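Local coordinates for SusD superfamily protein (Bacteroides fragilis NCTC 9343, PDB 3NQP) that probably binds glycans at the outer membrane for uptake, as other members of the SusD family of TPR-like helical proteins do, at residues Leu174-Ser177 / Met178-Gly182; Ala201-Glu204 / Cys205-Glu209; Leu236-Leu240 / Asn241-Leu245; Leu229-Ala232 / Lys233-Glu237; Tyr190-Lys194 / Lys195-Ser199. One frame throughout, in Å; residues are numbered along the deposited sequence.

Contact 1 (Leu174-Ser177 / Met178-Gly182)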
# COMPACT_ATOMS: atom_id res chain seq x y z
N LEU A 174 -18.53 4.83 3.69
CA LEU A 174 -18.20 3.53 4.25
C LEU A 174 -19.45 2.92 4.92
O LEU A 174 -19.72 1.73 4.78
CB LEU A 174 -17.08 3.65 5.27
CG LEU A 174 -15.70 3.96 4.66
CD1 LEU A 174 -14.68 4.41 5.74
CD2 LEU A 174 -15.16 2.76 3.87
N ASN A 175 -20.18 3.73 5.66
CA ASN A 175 -21.42 3.25 6.30
C ASN A 175 -22.46 2.80 5.28
O ASN A 175 -23.11 1.82 5.50
CB ASN A 175 -22.04 4.31 7.23
CG ASN A 175 -21.27 4.48 8.55
OD1 ASN A 175 -20.49 3.61 8.97
ND2 ASN A 175 -21.52 5.60 9.20
N LYS A 176 -22.62 3.54 4.19
CA LYS A 176 -23.56 3.16 3.15
C LYS A 176 -23.10 1.83 2.50
O LYS A 176 -23.92 0.97 2.24
CB LYS A 176 -23.68 4.25 2.11
CG LYS A 176 -25.02 4.30 1.40
CD LYS A 176 -26.17 4.76 2.25
CE LYS A 176 -27.40 5.11 1.37
NZ LYS A 176 -28.67 4.55 1.89
N SER A 177 -21.79 1.69 2.26
CA SER A 177 -21.21 0.43 1.76
C SER A 177 -21.64 -0.72 2.65
O SER A 177 -22.15 -1.71 2.15
CB SER A 177 -19.68 0.49 1.58
OG SER A 177 -19.11 -0.78 1.09
N MSE A 178 -21.46 -0.60 3.96
CA MSE A 178 -21.86 -1.69 4.88
C MSE A 178 -23.39 -1.89 4.83
O MSE A 178 -23.91 -3.02 4.94
CB MSE A 178 -21.39 -1.43 6.32
CG MSE A 178 -19.93 -1.21 6.52
SE MSE A 178 -19.04 -2.93 6.13
CE MSE A 178 -19.83 -3.94 7.55
N GLU A 179 -24.14 -0.80 4.69
CA GLU A 179 -25.58 -0.93 4.72
C GLU A 179 -26.04 -1.75 3.53
O GLU A 179 -26.89 -2.62 3.66
CB GLU A 179 -26.23 0.45 4.72
CG GLU A 179 -27.72 0.46 4.87
CD GLU A 179 -28.26 1.89 4.78
OE1 GLU A 179 -27.57 2.83 5.26
OE2 GLU A 179 -29.34 2.08 4.19
N TYR A 180 -25.46 -1.50 2.37
CA TYR A 180 -25.82 -2.25 1.18
C TYR A 180 -25.33 -3.69 1.21
O TYR A 180 -26.06 -4.58 0.82
CB TYR A 180 -25.32 -1.54 -0.10
CG TYR A 180 -26.19 -0.42 -0.58
CD1 TYR A 180 -27.44 -0.67 -1.12
CD2 TYR A 180 -25.74 0.89 -0.55
CE1 TYR A 180 -28.24 0.33 -1.58
CE2 TYR A 180 -26.53 1.92 -1.02
CZ TYR A 180 -27.78 1.65 -1.53
OH TYR A 180 -28.54 2.70 -1.98
N PHE A 181 -24.11 -3.94 1.66
CA PHE A 181 -23.58 -5.31 1.72
C PHE A 181 -24.41 -6.19 2.70
O PHE A 181 -24.54 -7.41 2.52
CB PHE A 181 -22.12 -5.29 2.16
CG PHE A 181 -21.11 -5.03 1.03
CD1 PHE A 181 -21.13 -5.76 -0.13
CD2 PHE A 181 -20.07 -4.13 1.21
CE1 PHE A 181 -20.18 -5.56 -1.12
CE2 PHE A 181 -19.15 -3.90 0.23
CZ PHE A 181 -19.22 -4.62 -0.96
N GLY A 182 -24.94 -5.57 3.76
CA GLY A 182 -25.73 -6.24 4.79
C GLY A 182 -25.00 -7.44 5.34
O GLY A 182 -23.88 -7.31 5.84
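Lys176 and Tyr180 touch one turn apart on the last two turns of helix 163-181, one of the packed helices of the TPR-like SusD fold. Lys176 points its CB away from the following turn, but with CG anti to the backbone N (chi1 -152°) and a bend at chi2 the chain swings round toward that turn. Its CG lies 3.7 Å from Tyr180 CE2, CD passes 3.8 Å from Glu179 OE1, CE comes within 4.1 Å of Tyr180 CE2 again, and NZ reaches Glu179 OE2 in a weak salt bridge of 3.4 Å. Glu179 meets it with an extended chain, and the lysine slants across the Glu179 and Tyr180 side chains alike. On the flank facing helix 200-216, Met178, modelled as selenomethionine, lays CG 3.4 Å from Leu174 O and packs CG against Met207 and SE against Thr203, while the buried Ser177 has its OG hydrogen-bonded to Gly118 O and Thr203 OG1. Four backbone bonds, from Met178 N to Phe181 N, close the turns, and Gly182 leaves the helix with positive phi. Phe181, itself edge-to-face with Phe115, turns back along the axis until its CE2 stands 3.2 Å from Ser177 OG and its CD2 3.3 Å from Ser177 O.

Contact 2 (Ala201-Glu204 / Cys205-Glu209)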
# COMPACT_ATOMS: atom_id res chain seq x y z
N ALA A 201 -15.76 -7.55 3.41
CA ALA A 201 -14.50 -7.59 4.14
C ALA A 201 -13.58 -6.42 3.79
O ALA A 201 -12.90 -5.88 4.62
CB ALA A 201 -13.82 -8.88 3.89
N ALA A 202 -13.51 -6.09 2.52
CA ALA A 202 -12.65 -5.03 2.06
C ALA A 202 -13.10 -3.70 2.64
O ALA A 202 -12.24 -2.88 3.07
CB ALA A 202 -12.63 -4.99 0.51
N THR A 203 -14.42 -3.47 2.66
CA THR A 203 -14.96 -2.28 3.31
C THR A 203 -14.61 -2.25 4.80
O THR A 203 -14.25 -1.18 5.36
CB THR A 203 -16.46 -2.12 3.10
OG1 THR A 203 -16.70 -1.77 1.73
CG2 THR A 203 -17.06 -0.98 4.04
N GLU A 204 -14.70 -3.39 5.46
CA GLU A 204 -14.34 -3.46 6.89
C GLU A 204 -12.83 -3.16 7.11
O GLU A 204 -12.48 -2.49 8.07
CB GLU A 204 -14.72 -4.80 7.50
CG GLU A 204 -16.22 -4.98 7.62
CD GLU A 204 -16.62 -5.79 8.82
OE1 GLU A 204 -16.83 -5.17 9.88
OE2 GLU A 204 -16.68 -7.02 8.71
N CYS A 205 -11.96 -3.66 6.22
CA CYS A 205 -10.54 -3.33 6.27
C CYS A 205 -10.31 -1.81 6.12
O CYS A 205 -9.59 -1.20 6.89
CB CYS A 205 -9.76 -4.02 5.16
SG CYS A 205 -9.50 -5.79 5.51
N LEU A 206 -10.90 -1.25 5.09
CA LEU A 206 -10.86 0.17 4.88
C LEU A 206 -11.38 0.91 6.10
O LEU A 206 -10.81 1.94 6.48
CB LEU A 206 -11.63 0.57 3.61
CG LEU A 206 -11.55 2.02 3.16
CD1 LEU A 206 -10.10 2.51 3.05
CD2 LEU A 206 -12.25 2.13 1.79
N MSE A 207 -12.44 0.44 6.73
CA MSE A 207 -12.93 1.15 7.93
C MSE A 207 -11.90 1.07 9.04
O MSE A 207 -11.67 2.03 9.75
CB MSE A 207 -14.30 0.65 8.42
CG MSE A 207 -15.41 0.86 7.44
SE MSE A 207 -17.11 0.22 8.07
CE MSE A 207 -17.48 1.70 9.20
N GLY A 208 -11.25 -0.09 9.17
CA GLY A 208 -10.17 -0.21 10.13
C GLY A 208 -9.06 0.78 9.85
O GLY A 208 -8.52 1.38 10.78
N GLU A 209 -8.72 0.96 8.58
CA GLU A 209 -7.61 1.85 8.20
C GLU A 209 -8.00 3.32 8.42
O GLU A 209 -7.22 4.09 8.99
CB GLU A 209 -7.22 1.63 6.73
CG GLU A 209 -5.84 2.12 6.34
CD GLU A 209 -5.52 1.77 4.90
OE1 GLU A 209 -6.43 1.56 4.07
OE2 GLU A 209 -4.35 1.66 4.58
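Thr203 and Met207 meet one turn apart in the first turns of helix 200-216, a buried helix of the SusD fold. The carbonyl O of Thr203 receives Met207 N at 2.8 Å, and the side chain of the selenomethionine crowds the same oxygen, its CG only 3.1 Å from Thr203 O. CG is placed there by a chi1 of -63°, anti to the carbonyl carbon; the chain then runs straight to SE, which passes 4.2 Å from Thr203 CG2 before bending away toward helix 163-181. The other main-chain acceptors are met in the same way: Cys205 N binds Ala201 O, Leu206 N binds Ala202 O at 2.9 Å with a nearly straight N-H (176°), and Gly208 N binds Glu204 O. Ser199 OG caps Ala202 N at the start of the helix. Cys205 SG lies 3.5 Å from Ala201 O.

The polar side chains look outward from the turn for their partners. Thr203 OG1 is hydrogen-bonded to Ser177 OG and Trp198 NE1. Glu204 bends at chi2 and spreads its carboxylate between three groups of helix 228-241 and the loop behind it: OE1 to His235 ND1, OE2 to Ser238 OG and Tyr243 OH. Both carboxylate oxygens of Glu204 are therefore gripped although the residue is buried, and the three hydrogen bonds fix its rotation. Such a network would be expected to stabilise a negative charge on Glu204, and it ties the helix to its neighbour by polar bonds rather than by packing alone.

Contact 3 (Leu236-Leu240 / Asn241-Leu245). With EDO (1,2-ethanediol), chain H.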
# COMPACT_ATOMS: atom_id res chain seq x y z
N LEU A 236 -11.85 -4.49 12.32
CA LEU A 236 -10.69 -5.37 12.05
C LEU A 236 -10.88 -6.75 12.68
O LEU A 236 -10.49 -7.76 12.09
CB LEU A 236 -9.39 -4.71 12.53
CG LEU A 236 -9.05 -3.45 11.71
CD1 LEU A 236 -8.20 -2.51 12.51
CD2 LEU A 236 -8.38 -3.81 10.35
N GLU A 237 -11.46 -6.80 13.89
CA GLU A 237 -11.71 -8.10 14.53
C GLU A 237 -12.76 -8.85 13.75
O GLU A 237 -12.73 -10.07 13.71
CB GLU A 237 -12.14 -7.97 16.02
CG GLU A 237 -10.97 -7.51 16.85
CD GLU A 237 -11.18 -7.45 18.32
OE1 GLU A 237 -12.33 -7.24 18.75
OE2 GLU A 237 -10.16 -7.57 19.03
N SER A 238 -13.70 -8.14 13.16
CA SER A 238 -14.71 -8.79 12.30
C SER A 238 -14.05 -9.48 11.10
O SER A 238 -14.40 -10.63 10.73
CB SER A 238 -15.73 -7.76 11.79
OG SER A 238 -16.73 -8.38 10.99
N VAL A 239 -13.10 -8.76 10.50
CA VAL A 239 -12.31 -9.34 9.43
C VAL A 239 -11.60 -10.60 9.89
O VAL A 239 -11.64 -11.61 9.16
CB VAL A 239 -11.33 -8.32 8.79
CG1 VAL A 239 -10.42 -9.03 7.74
CG2 VAL A 239 -12.11 -7.13 8.14
N LEU A 240 -11.01 -10.60 11.09
CA LEU A 240 -10.33 -11.81 11.56
C LEU A 240 -11.30 -12.95 11.80
O LEU A 240 -10.91 -14.14 11.64
CB LEU A 240 -9.52 -11.60 12.87
CG LEU A 240 -8.29 -10.70 12.86
CD1 LEU A 240 -7.60 -10.82 14.23
CD2 LEU A 240 -7.34 -11.07 11.67
N ASN A 241 -12.55 -12.63 12.19
CA ASN A 241 -13.41 -13.69 12.77
C ASN A 241 -14.48 -14.30 11.86
O ASN A 241 -14.90 -15.44 12.10
CB ASN A 241 -14.07 -13.19 14.08
CG ASN A 241 -13.07 -12.97 15.19
OD1 ASN A 241 -11.92 -13.36 15.08
ND2 ASN A 241 -13.49 -12.30 16.26
N ASN A 242 -14.90 -13.57 10.83
CA ASN A 242 -16.16 -13.81 10.16
C ASN A 242 -16.05 -14.18 8.67
O ASN A 242 -17.05 -14.27 7.99
CB ASN A 242 -17.05 -12.57 10.30
CG ASN A 242 -17.41 -12.27 11.74
OD1 ASN A 242 -17.73 -13.18 12.48
ND2 ASN A 242 -17.32 -10.99 12.16
N TYR A 243 -14.83 -14.35 8.17
CA TYR A 243 -14.62 -14.53 6.73
C TYR A 243 -13.77 -15.72 6.33
O TYR A 243 -13.35 -15.83 5.18
CB TYR A 243 -14.03 -13.22 6.13
CG TYR A 243 -14.93 -12.00 6.26
CD1 TYR A 243 -15.85 -11.69 5.30
CD2 TYR A 243 -14.81 -11.15 7.36
CE1 TYR A 243 -16.67 -10.58 5.44
CE2 TYR A 243 -15.61 -10.03 7.50
CZ TYR A 243 -16.55 -9.74 6.54
OH TYR A 243 -17.31 -8.61 6.71
N ASN A 244 -13.46 -16.61 7.27
CA ASN A 244 -12.65 -17.78 6.98
C ASN A 244 -11.27 -17.48 6.48
O ASN A 244 -10.70 -18.28 5.76
CB ASN A 244 -13.36 -18.65 5.91
CG ASN A 244 -14.69 -19.18 6.38
OD1 ASN A 244 -15.72 -18.95 5.74
ND2 ASN A 244 -14.68 -19.84 7.53
N LEU A 245 -10.73 -16.32 6.84
CA LEU A 245 -9.39 -15.95 6.44
C LEU A 245 -8.33 -16.67 7.28
O LEU A 245 -8.52 -16.91 8.50
CB LEU A 245 -9.21 -14.41 6.56
CG LEU A 245 -10.04 -13.59 5.58
CD1 LEU A 245 -10.36 -12.16 6.11
CD2 LEU A 245 -9.35 -13.57 4.16
C1 EDO H . -10.90 -11.04 18.64
O1 EDO H . -11.86 -12.11 18.69
C2 EDO H . -9.59 -11.53 18.03
O2 EDO H . -9.85 -12.04 16.72
O HOH W 1 -11.97 -14.32 8.83
O HOH W 2 -8.47 -14.93 10.56
O HOH W 3 -11.35 -16.92 10.20
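The C-terminal end of helix 228-241 unwinds here into a loop, and Ser238 takes part in its closing with both of its oxygens. Its carbonyl O accepts Asn242 N at 3.0 Å and also Asn241 N, which sits well above the carbonyl plane; a second bond from Asn241 N to Glu237 O is weak. Ser238 OG, turned along the helix toward Asn242 by a chi1 of -178°, takes the amide N-H of Asn242 ND2 at 2.9 Å, in the plane of that amide, and is also hydrogen-bonded to Glu204. Tyr243 presents its ring edge to the same carbonyl, CD2 lying 3.4 Å from Ser238 O, while its hydroxyl goes to Glu204. Leu245 folds back onto the helix and crosses Val239. Waters fill in where the helical bonds stop: one accepts from Tyr243 N and Leu245 N and lies 2.7 Å from Val239 O, one of several acceptors competing for its protons; another joins Leu240 O to Leu245 O. An ethanediol, probably from the crystallisation liquor, accepts from Asn241 ND2 through O1 and donates to Asn241 OD1 through O2. The apolar contact sets Val239 CG1 3.5 Å from Leu245 CD1; Leu245 CD1 also lies 3.4 Å from Val239 O.

Contact 4 (Leu229-Ala232 / Lys233-Glu237); sequences LTIA and KTHLE
Ile231 and His235 run alongside each other on consecutive turns of helix 228-241. Their apolar contact runs from Ile231 CG2 to the edge of the imidazole, 3.8 Å from His235 CD2 and in the plane of the ring. His235 CD2 also stands 3.2 Å from Ile231 O, because CG is anti to the carbonyl carbon (chi1 -74°) and the ring leans back along the helix. Leu236 does likewise on the buried flank, where its CD1 is 3.4 Å from Ala232 O and only loosely meets Ala232 CB at 4.5 Å.

Among main-chain bonds, Lys233 N, Thr234 N, His235 N and Leu236 N each bind the carbonyl four residues back, the longest being His235 N to Ile231 O at 3.2 Å. Thr234 OG1 stands 3.1 Å from Thr230 O.

Charged and polar ends find partners elsewhere: the fully extended Lys233 makes a salt bridge to Glu396 of helix 382-396, and His235 ND1 bonds Glu204 of helix 200-216. With one imidazole edge against Ile231 and ND1 held by the carboxylate, the ring is fixed in rotation; the bond to Glu204 implies that ND1 probably carries a proton, without settling the charge of the ring.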
# COMPACT_ATOMS: atom_id res chain seq x y z
N LEU A 229 -11.01 4.68 17.79
CA LEU A 229 -10.25 3.39 17.95
C LEU A 229 -11.16 2.18 18.09
O LEU A 229 -10.89 1.13 17.52
CB LEU A 229 -9.32 3.41 19.17
CG LEU A 229 -8.05 4.24 19.06
CD1 LEU A 229 -7.49 4.37 20.47
CD2 LEU A 229 -7.02 3.64 18.08
N THR A 230 -12.23 2.33 18.86
CA THR A 230 -13.18 1.23 19.12
C THR A 230 -13.85 0.75 17.83
O THR A 230 -14.02 -0.45 17.62
CB THR A 230 -14.24 1.61 20.18
OG1 THR A 230 -14.87 2.85 19.85
CG2 THR A 230 -13.60 1.73 21.55
N ILE A 231 -14.20 1.69 16.96
CA ILE A 231 -14.82 1.38 15.68
C ILE A 231 -13.83 0.64 14.76
O ILE A 231 -14.16 -0.37 14.15
CB ILE A 231 -15.31 2.66 14.99
CG1 ILE A 231 -16.47 3.26 15.82
CG2 ILE A 231 -15.74 2.38 13.51
CD1 ILE A 231 -16.90 4.68 15.42
N ALA A 232 -12.61 1.14 14.68
CA ALA A 232 -11.55 0.46 13.89
C ALA A 232 -11.40 -0.96 14.38
O ALA A 232 -11.32 -1.90 13.58
CB ALA A 232 -10.23 1.23 13.97
N LYS A 233 -11.36 -1.11 15.70
CA LYS A 233 -11.10 -2.40 16.33
C LYS A 233 -12.18 -3.40 16.03
O LYS A 233 -11.92 -4.54 15.71
CB LYS A 233 -10.98 -2.24 17.82
CG LYS A 233 -10.29 -3.47 18.49
CD LYS A 233 -10.19 -3.28 20.02
CE LYS A 233 -9.52 -4.46 20.73
NZ LYS A 233 -9.42 -4.21 22.24
N THR A 234 -13.43 -2.96 16.13
CA THR A 234 -14.53 -3.83 15.86
C THR A 234 -14.46 -4.34 14.42
O THR A 234 -14.73 -5.51 14.16
CB THR A 234 -15.88 -3.08 16.15
OG1 THR A 234 -15.95 -2.84 17.57
CG2 THR A 234 -17.12 -3.90 15.70
N HIS A 235 -14.16 -3.47 13.47
CA HIS A 235 -14.19 -3.87 12.07
C HIS A 235 -13.02 -4.77 11.75
O HIS A 235 -13.18 -5.77 11.04
CB HIS A 235 -14.31 -2.64 11.15
CG HIS A 235 -15.68 -2.04 11.17
ND1 HIS A 235 -16.76 -2.69 10.59
CD2 HIS A 235 -16.19 -0.95 11.79
CE1 HIS A 235 -17.87 -1.99 10.82
NE2 HIS A 235 -17.55 -0.93 11.55
N LEU A 236 -11.85 -4.49 12.32
CA LEU A 236 -10.69 -5.37 12.05
C LEU A 236 -10.88 -6.75 12.68
O LEU A 236 -10.49 -7.76 12.09
CB LEU A 236 -9.39 -4.71 12.53
CG LEU A 236 -9.05 -3.45 11.71
CD1 LEU A 236 -8.20 -2.51 12.51
CD2 LEU A 236 -8.38 -3.81 10.35
N GLU A 237 -11.46 -6.80 13.89
CA GLU A 237 -11.71 -8.10 14.53
C GLU A 237 -12.76 -8.85 13.75
O GLU A 237 -12.73 -10.07 13.71
CB GLU A 237 -12.14 -7.97 16.02
CG GLU A 237 -10.97 -7.51 16.85
CD GLU A 237 -11.18 -7.45 18.32
OE1 GLU A 237 -12.33 -7.24 18.75
OE2 GLU A 237 -10.16 -7.57 19.03

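Contact 5 (Tyr190-Lys194 / Lys195-Ser199); sequences YKRGK and KVYWS. With EDO (1,2-ethanediol), chain G.
Arg192 and Tyr197, flanking a type II beta turn from Gly193 to Val196, cross each other in the loop that leads from helix 163-181 into helix 200-216. The methylene CB of Arg192 lies 3.6 Å from Tyr197 CE1, and beyond it the guanidinium folds back through bends at chi2 and chi3 so that Tyr197 OH stands over one of its faces, the two planes 44° apart. The adjoining Tyr197 CD1 brings the ring edge to Gly193 O, 3.4 Å away and in the ring plane. The turn itself is closed by a weak bond from Val196 N to Gly193 O at 3.4 Å. Gly193 adopts a backbone conformation (phi 155°) open in practice to glycine.

Next come the groups that hold this pair. Asp29 takes both ends, with OD2 in a salt bridge to Arg192 NH2 and OD1 hydrogen-bonded to Tyr197 OH, and the Tyr197 ring also meets His32. An ethanediol, probably from the crystallisation liquor, makes a weak bond to the phenol oxygen.

At the two corner positions of the turn, Lys194 and Lys195 extend alongside each other. Lys195 is anchored by Ile265 O and Asn262 O, with Phe187 in a cation-pi contact. One water accepts from both ammonium groups, 2.9 Å from Lys194 NZ and 2.9 Å from Lys195 NZ.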
# COMPACT_ATOMS: atom_id res chain seq x y z
N TYR A 190 -21.14 -13.91 -7.63
CA TYR A 190 -21.48 -14.13 -9.05
C TYR A 190 -20.37 -14.86 -9.80
O TYR A 190 -20.37 -14.91 -11.02
CB TYR A 190 -21.82 -12.77 -9.70
CG TYR A 190 -22.94 -12.15 -8.92
CD1 TYR A 190 -24.20 -12.73 -8.93
CD2 TYR A 190 -22.73 -11.08 -8.07
CE1 TYR A 190 -25.22 -12.24 -8.16
CE2 TYR A 190 -23.75 -10.58 -7.27
CZ TYR A 190 -24.99 -11.16 -7.33
OH TYR A 190 -26.02 -10.67 -6.57
N LYS A 191 -19.41 -15.41 -9.06
CA LYS A 191 -18.35 -16.24 -9.65
C LYS A 191 -17.61 -15.53 -10.75
O LYS A 191 -17.27 -16.15 -11.76
CB LYS A 191 -18.95 -17.56 -10.18
CG LYS A 191 -19.73 -18.35 -9.13
CD LYS A 191 -18.85 -18.70 -7.93
CE LYS A 191 -19.62 -19.40 -6.83
NZ LYS A 191 -19.94 -18.48 -5.70
N ARG A 192 -17.36 -14.23 -10.55
CA ARG A 192 -16.62 -13.42 -11.52
C ARG A 192 -15.12 -13.36 -11.21
O ARG A 192 -14.32 -13.00 -12.07
CB ARG A 192 -17.15 -11.98 -11.52
CG ARG A 192 -18.67 -11.83 -11.61
CD ARG A 192 -19.20 -12.06 -13.00
NE ARG A 192 -19.12 -10.84 -13.81
CZ ARG A 192 -18.21 -10.60 -14.76
NH1 ARG A 192 -17.26 -11.48 -15.05
NH2 ARG A 192 -18.26 -9.46 -15.43
N GLY A 193 -14.73 -13.67 -9.97
CA GLY A 193 -13.31 -13.54 -9.61
C GLY A 193 -13.16 -13.32 -8.11
O GLY A 193 -13.43 -12.24 -7.57
N LYS A 194 -12.75 -14.38 -7.43
CA LYS A 194 -12.71 -14.37 -5.98
C LYS A 194 -11.59 -13.41 -5.50
O LYS A 194 -10.49 -13.40 -6.04
CB LYS A 194 -12.45 -15.80 -5.49
CG LYS A 194 -12.47 -15.97 -3.99
CD LYS A 194 -12.01 -17.39 -3.57
CE LYS A 194 -12.26 -17.59 -2.05
NZ LYS A 194 -11.78 -18.93 -1.59
N LYS A 195 -11.93 -12.56 -4.55
CA LYS A 195 -11.01 -11.62 -3.94
C LYS A 195 -10.42 -10.56 -4.87
O LYS A 195 -9.56 -9.84 -4.46
CB LYS A 195 -9.95 -12.38 -3.14
CG LYS A 195 -10.62 -12.98 -1.87
CD LYS A 195 -9.79 -14.01 -1.16
CE LYS A 195 -10.43 -14.49 0.13
NZ LYS A 195 -9.42 -15.16 1.04
N VAL A 196 -10.93 -10.45 -6.10
CA VAL A 196 -10.51 -9.36 -6.99
C VAL A 196 -11.62 -8.38 -7.39
O VAL A 196 -11.41 -7.50 -8.22
CB VAL A 196 -9.78 -9.92 -8.21
CG1 VAL A 196 -8.45 -10.65 -7.69
CG2 VAL A 196 -10.73 -10.84 -9.10
N TYR A 197 -12.78 -8.55 -6.76
CA TYR A 197 -13.85 -7.55 -6.73
C TYR A 197 -14.01 -7.10 -5.29
O TYR A 197 -13.80 -7.86 -4.37
CB TYR A 197 -15.17 -8.16 -7.24
CG TYR A 197 -15.14 -8.36 -8.72
CD1 TYR A 197 -14.57 -9.49 -9.30
CD2 TYR A 197 -15.64 -7.36 -9.58
CE1 TYR A 197 -14.53 -9.65 -10.70
CE2 TYR A 197 -15.60 -7.50 -10.94
CZ TYR A 197 -15.04 -8.65 -11.51
OH TYR A 197 -15.01 -8.80 -12.88
N TRP A 198 -14.38 -5.84 -5.11
CA TRP A 198 -14.50 -5.29 -3.77
C TRP A 198 -15.61 -6.02 -3.02
O TRP A 198 -16.56 -6.51 -3.64
CB TRP A 198 -14.78 -3.79 -3.86
CG TRP A 198 -14.61 -3.04 -2.56
CD1 TRP A 198 -15.56 -2.80 -1.63
CD2 TRP A 198 -13.40 -2.49 -2.04
NE1 TRP A 198 -15.05 -2.10 -0.59
CE2 TRP A 198 -13.72 -1.88 -0.81
CE3 TRP A 198 -12.08 -2.42 -2.51
CZ2 TRP A 198 -12.78 -1.20 -0.05
CZ3 TRP A 198 -11.15 -1.75 -1.73
CH2 TRP A 198 -11.50 -1.17 -0.52
N SER A 199 -15.46 -6.15 -1.71
CA SER A 199 -16.31 -7.02 -0.90
C SER A 199 -16.58 -6.35 0.42
O SER A 199 -15.96 -5.34 0.75
CB SER A 199 -15.60 -8.36 -0.63
OG SER A 199 -14.38 -8.14 0.14
C1 EDO G . -10.60 -8.61 -13.17
O1 EDO G . -9.91 -7.94 -14.24
C2 EDO G . -11.30 -7.59 -12.29
O2 EDO G . -12.31 -6.95 -13.08
O HOH W 4 -9.37 -17.59 -0.59

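How the contacts relate
Along the chain the order is contact 1, contact 5, contact 2, contact 4 and contact 3. Contact 1 ends helix 163-181, contact 5 lies in the loop leading to helix 200-216, contact 2 occupies that helix, and contacts 4 and 3 share helix 228-241, overlapping at Leu236 and Glu237. Contact 2 is the hub, its centre about 11 Å from those of contacts 1 and 3 and about 9 Å from that of contact 4, and it touches all four others. Contacts 4 and 5 are the farthest apart, about 24 Å between centres. Three successive helices are thus joined side by side, with polar bonds through contact 2 knitting this part of the helical SusD scaffold together.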